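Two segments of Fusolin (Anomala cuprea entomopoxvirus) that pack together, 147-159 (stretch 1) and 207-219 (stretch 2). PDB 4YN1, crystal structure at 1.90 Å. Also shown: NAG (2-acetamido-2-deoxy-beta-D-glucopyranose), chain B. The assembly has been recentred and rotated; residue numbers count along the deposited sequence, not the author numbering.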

# COMPACT_ATOMS: atom_id res chain seq x y z
N SER A 147 -10.52 -9.58 -15.97
CA SER A 147 -9.58 -8.65 -15.37
C SER A 147 -8.24 -9.32 -15.23
O SER A 147 -8.13 -10.54 -15.41
N TYR A 148 -7.22 -8.54 -14.84
CA TYR A 148 -5.89 -9.06 -14.64
C TYR A 148 -5.16 -8.27 -13.57
O TYR A 148 -5.62 -7.20 -13.18
N PHE A 149 -4.11 -8.84 -13.05
CA PHE A 149 -3.31 -8.23 -11.99
C PHE A 149 -1.90 -7.97 -12.45
O PHE A 149 -1.28 -8.85 -13.04
N GLU A 150 -1.37 -6.81 -12.06
CA GLU A 150 0.03 -6.48 -12.18
C GLU A 150 0.54 -6.14 -10.78
O GLU A 150 -0.17 -5.48 -10.01
N VAL A 151 1.73 -6.62 -10.44
CA VAL A 151 2.35 -6.30 -9.17
C VAL A 151 3.72 -5.73 -9.40
O VAL A 151 4.49 -6.26 -10.19
N TYR A 152 4.00 -4.61 -8.73
CA TYR A 152 5.29 -3.94 -8.83
C TYR A 152 5.91 -3.88 -7.48
O TYR A 152 5.19 -3.90 -6.49
N VAL A 153 7.23 -3.76 -7.42
CA VAL A 153 7.95 -3.56 -6.16
C VAL A 153 8.87 -2.33 -6.34
O VAL A 153 9.41 -2.09 -7.44
N THR A 154 9.07 -1.58 -5.28
CA THR A 154 9.95 -0.45 -5.36
C THR A 154 11.40 -0.92 -5.67
O THR A 154 11.83 -1.99 -5.25
N THR A 155 12.10 -0.09 -6.40
CA THR A 155 13.51 -0.28 -6.77
C THR A 155 14.37 -0.24 -5.50
O THR A 155 13.94 0.33 -4.49
N PRO A 156 15.58 -0.85 -5.48
CA PRO A 156 16.34 -0.94 -4.21
C PRO A 156 16.67 0.37 -3.52
O PRO A 156 16.81 0.40 -2.31
N GLU A 157 16.76 1.46 -4.30
CA GLU A 157 17.10 2.76 -3.75
C GLU A 157 15.94 3.46 -3.04
O GLU A 157 16.17 4.50 -2.40
N PHE A 158 14.70 2.98 -3.22
CA PHE A 158 13.54 3.64 -2.61
C PHE A 158 13.73 3.75 -1.08
O PHE A 158 14.18 2.81 -0.42
N ASN A 159 13.38 4.90 -0.55
CA ASN A 159 13.47 5.17 0.88
C ASN A 159 12.12 5.65 1.34
O ASN A 159 11.72 6.75 0.94
N THR A 207 15.91 -3.05 3.00
CA THR A 207 15.25 -1.81 3.37
C THR A 207 13.75 -2.02 3.34
O THR A 207 13.26 -2.95 2.71
N GLN A 208 13.01 -1.11 3.96
CA GLN A 208 11.56 -1.15 3.90
C GLN A 208 11.17 -0.76 2.47
O GLN A 208 11.77 0.14 1.86
N PHE A 209 10.20 -1.48 1.91
CA PHE A 209 9.83 -1.30 0.49
C PHE A 209 8.32 -1.28 0.32
O PHE A 209 7.56 -1.47 1.28
N VAL A 210 7.89 -1.00 -0.89
CA VAL A 210 6.47 -0.96 -1.20
C VAL A 210 6.22 -1.95 -2.34
O VAL A 210 7.02 -2.06 -3.30
N ILE A 211 5.12 -2.70 -2.18
CA ILE A 211 4.55 -3.59 -3.19
C ILE A 211 3.32 -2.81 -3.70
O ILE A 211 2.50 -2.34 -2.89
N TYR A 212 3.23 -2.60 -5.00
CA TYR A 212 2.15 -1.81 -5.58
C TYR A 212 1.35 -2.74 -6.45
O TYR A 212 1.90 -3.34 -7.38
N VAL A 213 0.09 -2.96 -6.07
CA VAL A 213 -0.81 -3.91 -6.71
C VAL A 213 -1.82 -3.18 -7.57
O VAL A 213 -2.54 -2.30 -7.08
N ARG A 214 -1.95 -3.64 -8.81
CA ARG A 214 -2.89 -3.08 -9.76
C ARG A 214 -3.84 -4.21 -10.20
O ARG A 214 -3.38 -5.23 -10.69
N TRP A 215 -5.15 -4.01 -10.00
CA TRP A 215 -6.17 -4.95 -10.47
C TRP A 215 -6.90 -4.20 -11.57
O TRP A 215 -7.63 -3.27 -11.27
N GLN A 216 -6.71 -4.60 -12.84
CA GLN A 216 -7.27 -3.87 -13.97
C GLN A 216 -8.41 -4.64 -14.63
O GLN A 216 -8.21 -5.78 -15.03
N ARG A 217 -9.54 -4.00 -14.81
CA ARG A 217 -10.67 -4.60 -15.53
C ARG A 217 -10.38 -4.55 -17.03
O ARG A 217 -9.95 -3.50 -17.54
N ILE A 218 -10.65 -5.65 -17.73
CA ILE A 218 -10.44 -5.75 -19.19
C ILE A 218 -11.76 -5.33 -19.72
O ILE A 218 -12.68 -6.14 -19.84
N ASP A 219 -11.90 -4.04 -19.95
CA ASP A 219 -13.17 -3.43 -20.25
C ASP A 219 -13.00 -2.06 -20.93
O ASP A 219 -12.05 -1.38 -20.60

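Strands 147-154 and 209-217 of Fusolin run antiparallel, their axes 4.6 Å apart at closest approach; the two stretches together bury 1076 Å², both sides summed. Side chains alternate between the two faces of the sheet, so most of them meet beside their cross-strand partners rather than between the backbones. Arg 214, Tyr 148 and Ser 147 have the largest covered areas.

Arg 214 (91 Å²) lies on the face it shares with Tyr 148, Glu 150, Tyr 152, Tyr 212 and Gln 216. With chi1 to chi3 all t, its extended chain carries the guanidinium to Glu 150 (chi1 m, chi2 t), where NH1 of Arg 214 donates to OE1 of Glu 150 at 2.9 Å in a salt bridge. The same carboxylate oxygen, OE1 of Glu 150, accepts from OH of Tyr 152 (chi1 m) at 2.7 Å. The other, OE2 of Glu 150, accepts from N2 of the bound NAG at 2.8 Å and from water 1 at 2.6 Å from the water O. That water also accepts from Arg 214 NH1 (3.0 Å to the water O) and hydrogen-bonds Tyr 148 OH (2.7 Å to the water O), linking three side chains. NH2 of Arg 214 donates to OE1 of Gln 216, on its own strand, at 2.8 Å.

The end of the Tyr 148 side chain (90 Å², chi1 p) comes nearer to stretch 2. Gln 216, chi1 t, places CB over one ring face, 4.0 Å from the Tyr 148 centroid in a CH-pi contact, while CG1 of Ile 218 (chi1 m) meets the ring edge, 3.6 Å from Tyr 148 CD1.

Ser 147 (80 Å², chi1 p) lies on the opposite face, where its OG accepts from Trp 215 NE1 at 2.8 Å. This bond satisfies the indole nitrogen while Trp 215 (chi1 t) forms an offset stack with Phe 149 (chi1 m): the Phe 149 ring and the Trp 215 five-membered ring have centroids 4.0 Å apart and planes only 6° from parallel. Farther along, Val 151 (t) packs its CG1 3.3 Å from CG2 of Ile 211 (m).

Near the end of strand 147-154, Thr 154 (p) points toward the other stretch, and its OG1 accepts from Val 210 N at 3.0 Å. At the end of the type I turn from Thr 155 to Phe 158, Phe 158 (t) also points toward stretch 2, its CE2 lying 3.8 Å from CG2 of Val 210 (t). Water 2 hydrogen-bonds Thr 207 OG1 (2.7 Å to the water O) and lies 2.7 Å from both Phe 158 O and Gln 208 O.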

# COMPACT_ATOMS: atom_id res chain seq x y z
CB SER A 147 -10.10 -8.20 -13.99
OG SER A 147 -10.02 -9.31 -13.10
CB TYR A 148 -5.07 -9.14 -15.94
CG TYR A 148 -4.71 -7.80 -16.53
CD1 TYR A 148 -5.68 -7.00 -17.11
CD2 TYR A 148 -3.40 -7.33 -16.52
CE1 TYR A 148 -5.36 -5.80 -17.74
CE2 TYR A 148 -3.08 -6.08 -17.05
CZ TYR A 148 -4.06 -5.33 -17.69
OH TYR A 148 -3.84 -4.09 -18.21
CB PHE A 149 -3.20 -9.17 -10.77
CG PHE A 149 -4.44 -9.24 -9.93
CD1 PHE A 149 -5.44 -10.14 -10.22
CD2 PHE A 149 -4.63 -8.35 -8.88
CE1 PHE A 149 -6.60 -10.21 -9.43
CE2 PHE A 149 -5.79 -8.41 -8.10
CZ PHE A 149 -6.75 -9.37 -8.35
CB GLU A 150 0.23 -5.25 -13.08
CG GLU A 150 -0.02 -5.58 -14.54
CD GLU A 150 0.11 -4.42 -15.50
OE1 GLU A 150 0.23 -3.26 -15.03
OE2 GLU A 150 0.01 -4.64 -16.72
CB VAL A 151 2.41 -7.48 -8.20
CG1 VAL A 151 2.89 -7.02 -6.83
CG2 VAL A 151 1.04 -8.17 -8.08
CB TYR A 152 5.11 -2.51 -9.34
CG TYR A 152 4.45 -2.41 -10.69
CD1 TYR A 152 3.06 -2.48 -10.81
CD2 TYR A 152 5.20 -2.19 -11.84
CE1 TYR A 152 2.45 -2.46 -12.07
CE2 TYR A 152 4.60 -2.13 -13.09
CZ TYR A 152 3.23 -2.29 -13.21
OH TYR A 152 2.65 -2.27 -14.45
CB VAL A 153 8.73 -4.83 -5.73
CG1 VAL A 153 9.55 -4.60 -4.48
CG2 VAL A 153 7.76 -6.00 -5.51
CB THR A 154 9.91 0.41 -4.11
OG1 THR A 154 9.98 -0.41 -2.94
CG2 THR A 154 8.65 1.32 -4.06
CB THR A 155 13.90 0.82 -7.80
OG1 THR A 155 15.18 0.55 -8.34
CG2 THR A 155 13.86 2.18 -7.21
CB PRO A 156 17.63 -1.68 -4.61
CG PRO A 156 17.28 -2.41 -5.82
CD PRO A 156 16.26 -1.63 -6.55
CB GLU A 157 17.59 3.69 -4.87
CG GLU A 157 18.82 3.13 -5.57
CD GLU A 157 18.57 2.07 -6.62
OE1 GLU A 157 17.41 1.91 -7.07
OE2 GLU A 157 19.53 1.34 -6.95
CB PHE A 158 12.27 2.87 -2.95
CG PHE A 158 11.04 3.34 -2.23
CD1 PHE A 158 10.34 4.45 -2.67
CD2 PHE A 158 10.61 2.70 -1.07
CE1 PHE A 158 9.18 4.86 -2.01
CE2 PHE A 158 9.44 3.11 -0.42
CZ PHE A 158 8.78 4.23 -0.85
CB ASN A 159 14.58 6.19 1.14
CG ASN A 159 14.83 6.49 2.60
OD1 ASN A 159 13.94 6.45 3.43
ND2 ASN A 159 16.07 6.79 2.94
CB THR A 207 15.66 -0.72 2.37
OG1 THR A 207 15.43 -1.23 1.05
CG2 THR A 207 17.14 -0.34 2.50
CB GLN A 208 10.94 -0.19 4.91
CG GLN A 208 9.44 -0.29 4.90
CD GLN A 208 8.78 0.43 6.04
OE1 GLN A 208 9.30 0.50 7.15
NE2 GLN A 208 7.63 1.01 5.77
CB PHE A 209 10.49 -2.43 -0.35
CG PHE A 209 10.09 -3.85 -0.00
CD1 PHE A 209 10.75 -4.55 0.99
CD2 PHE A 209 9.03 -4.48 -0.65
CE1 PHE A 209 10.38 -5.85 1.33
CE2 PHE A 209 8.70 -5.80 -0.35
CZ PHE A 209 9.33 -6.45 0.68
CB VAL A 210 5.92 0.44 -1.56
CG1 VAL A 210 4.48 0.36 -2.07
CG2 VAL A 210 6.02 1.40 -0.40
CB ILE A 211 4.16 -4.98 -2.68
CG1 ILE A 211 5.38 -5.72 -2.07
CG2 ILE A 211 3.46 -5.78 -3.78
CD1 ILE A 211 5.02 -7.00 -1.26
CB TYR A 212 2.70 -0.67 -6.40
CG TYR A 212 1.68 0.36 -6.81
CD1 TYR A 212 0.96 1.07 -5.86
CD2 TYR A 212 1.56 0.75 -8.13
CE1 TYR A 212 0.09 2.08 -6.22
CE2 TYR A 212 0.70 1.79 -8.50
CZ TYR A 212 -0.07 2.42 -7.55
OH TYR A 212 -0.89 3.46 -7.92
CB VAL A 213 -1.49 -4.79 -5.67
CG1 VAL A 213 -2.47 -5.77 -6.35
CG2 VAL A 213 -0.46 -5.56 -4.82
CB ARG A 214 -2.14 -2.52 -10.96
CG ARG A 214 -3.06 -2.01 -12.08
CD ARG A 214 -2.24 -1.56 -13.27
NE ARG A 214 -3.11 -1.01 -14.30
CZ ARG A 214 -2.99 -1.15 -15.61
NH1 ARG A 214 -1.94 -1.77 -16.13
NH2 ARG A 214 -3.88 -0.62 -16.43
CB TRP A 215 -7.16 -5.31 -9.35
CG TRP A 215 -8.19 -6.32 -9.76
CD1 TRP A 215 -8.03 -7.33 -10.67
CD2 TRP A 215 -9.45 -6.56 -9.12
NE1 TRP A 215 -9.14 -8.14 -10.67
CE2 TRP A 215 -10.03 -7.68 -9.74
CE3 TRP A 215 -10.19 -5.87 -8.15
CZ2 TRP A 215 -11.27 -8.20 -9.34
CZ3 TRP A 215 -11.39 -6.43 -7.72
CH2 TRP A 215 -11.95 -7.54 -8.36
CB GLN A 216 -6.13 -3.64 -14.97
CG GLN A 216 -6.51 -2.89 -16.26
CD GLN A 216 -7.13 -1.53 -16.01
OE1 GLN A 216 -6.54 -0.64 -15.41
NE2 GLN A 216 -8.33 -1.30 -16.48
CB ARG A 217 -11.96 -3.87 -15.23
CG ARG A 217 -12.42 -4.17 -13.81
CD ARG A 217 -13.43 -3.17 -13.30
NE ARG A 217 -14.69 -3.22 -14.04
CZ ARG A 217 -15.82 -2.63 -13.65
NH1 ARG A 217 -15.86 -1.92 -12.52
NH2 ARG A 217 -16.92 -2.74 -14.38
CB ILE A 218 -10.01 -7.15 -19.64
CG1 ILE A 218 -8.67 -7.49 -19.07
CG2 ILE A 218 -9.98 -7.28 -21.21
CD1 ILE A 218 -8.32 -8.88 -19.10
CB ASP A 219 -13.79 -3.26 -18.87
CG ASP A 219 -15.10 -2.59 -18.82
OD1 ASP A 219 -16.11 -3.29 -19.01
OD2 ASP A 219 -15.12 -1.38 -18.57
C1 NAG B . 0.96 -7.38 -18.98
C2 NAG B . 1.62 -6.21 -19.70
C3 NAG B . 0.69 -5.75 -20.82
C4 NAG B . 0.36 -6.92 -21.74
C5 NAG B . -0.20 -8.08 -20.92
C6 NAG B . -0.47 -9.33 -21.73
C7 NAG B . 3.02 -4.53 -18.62
C8 NAG B . 3.10 -3.47 -17.56
N2 NAG B . 1.85 -5.13 -18.76
O3 NAG B . 1.29 -4.68 -21.55
O4 NAG B . -0.63 -6.53 -22.69
O5 NAG B . 0.77 -8.44 -19.92
O6 NAG B . 0.70 -9.77 -22.42
O7 NAG B . 3.98 -4.80 -19.34
O HOH W 1 -1.23 -3.32 -18.58
O HOH W 2 13.49 0.17 -0.16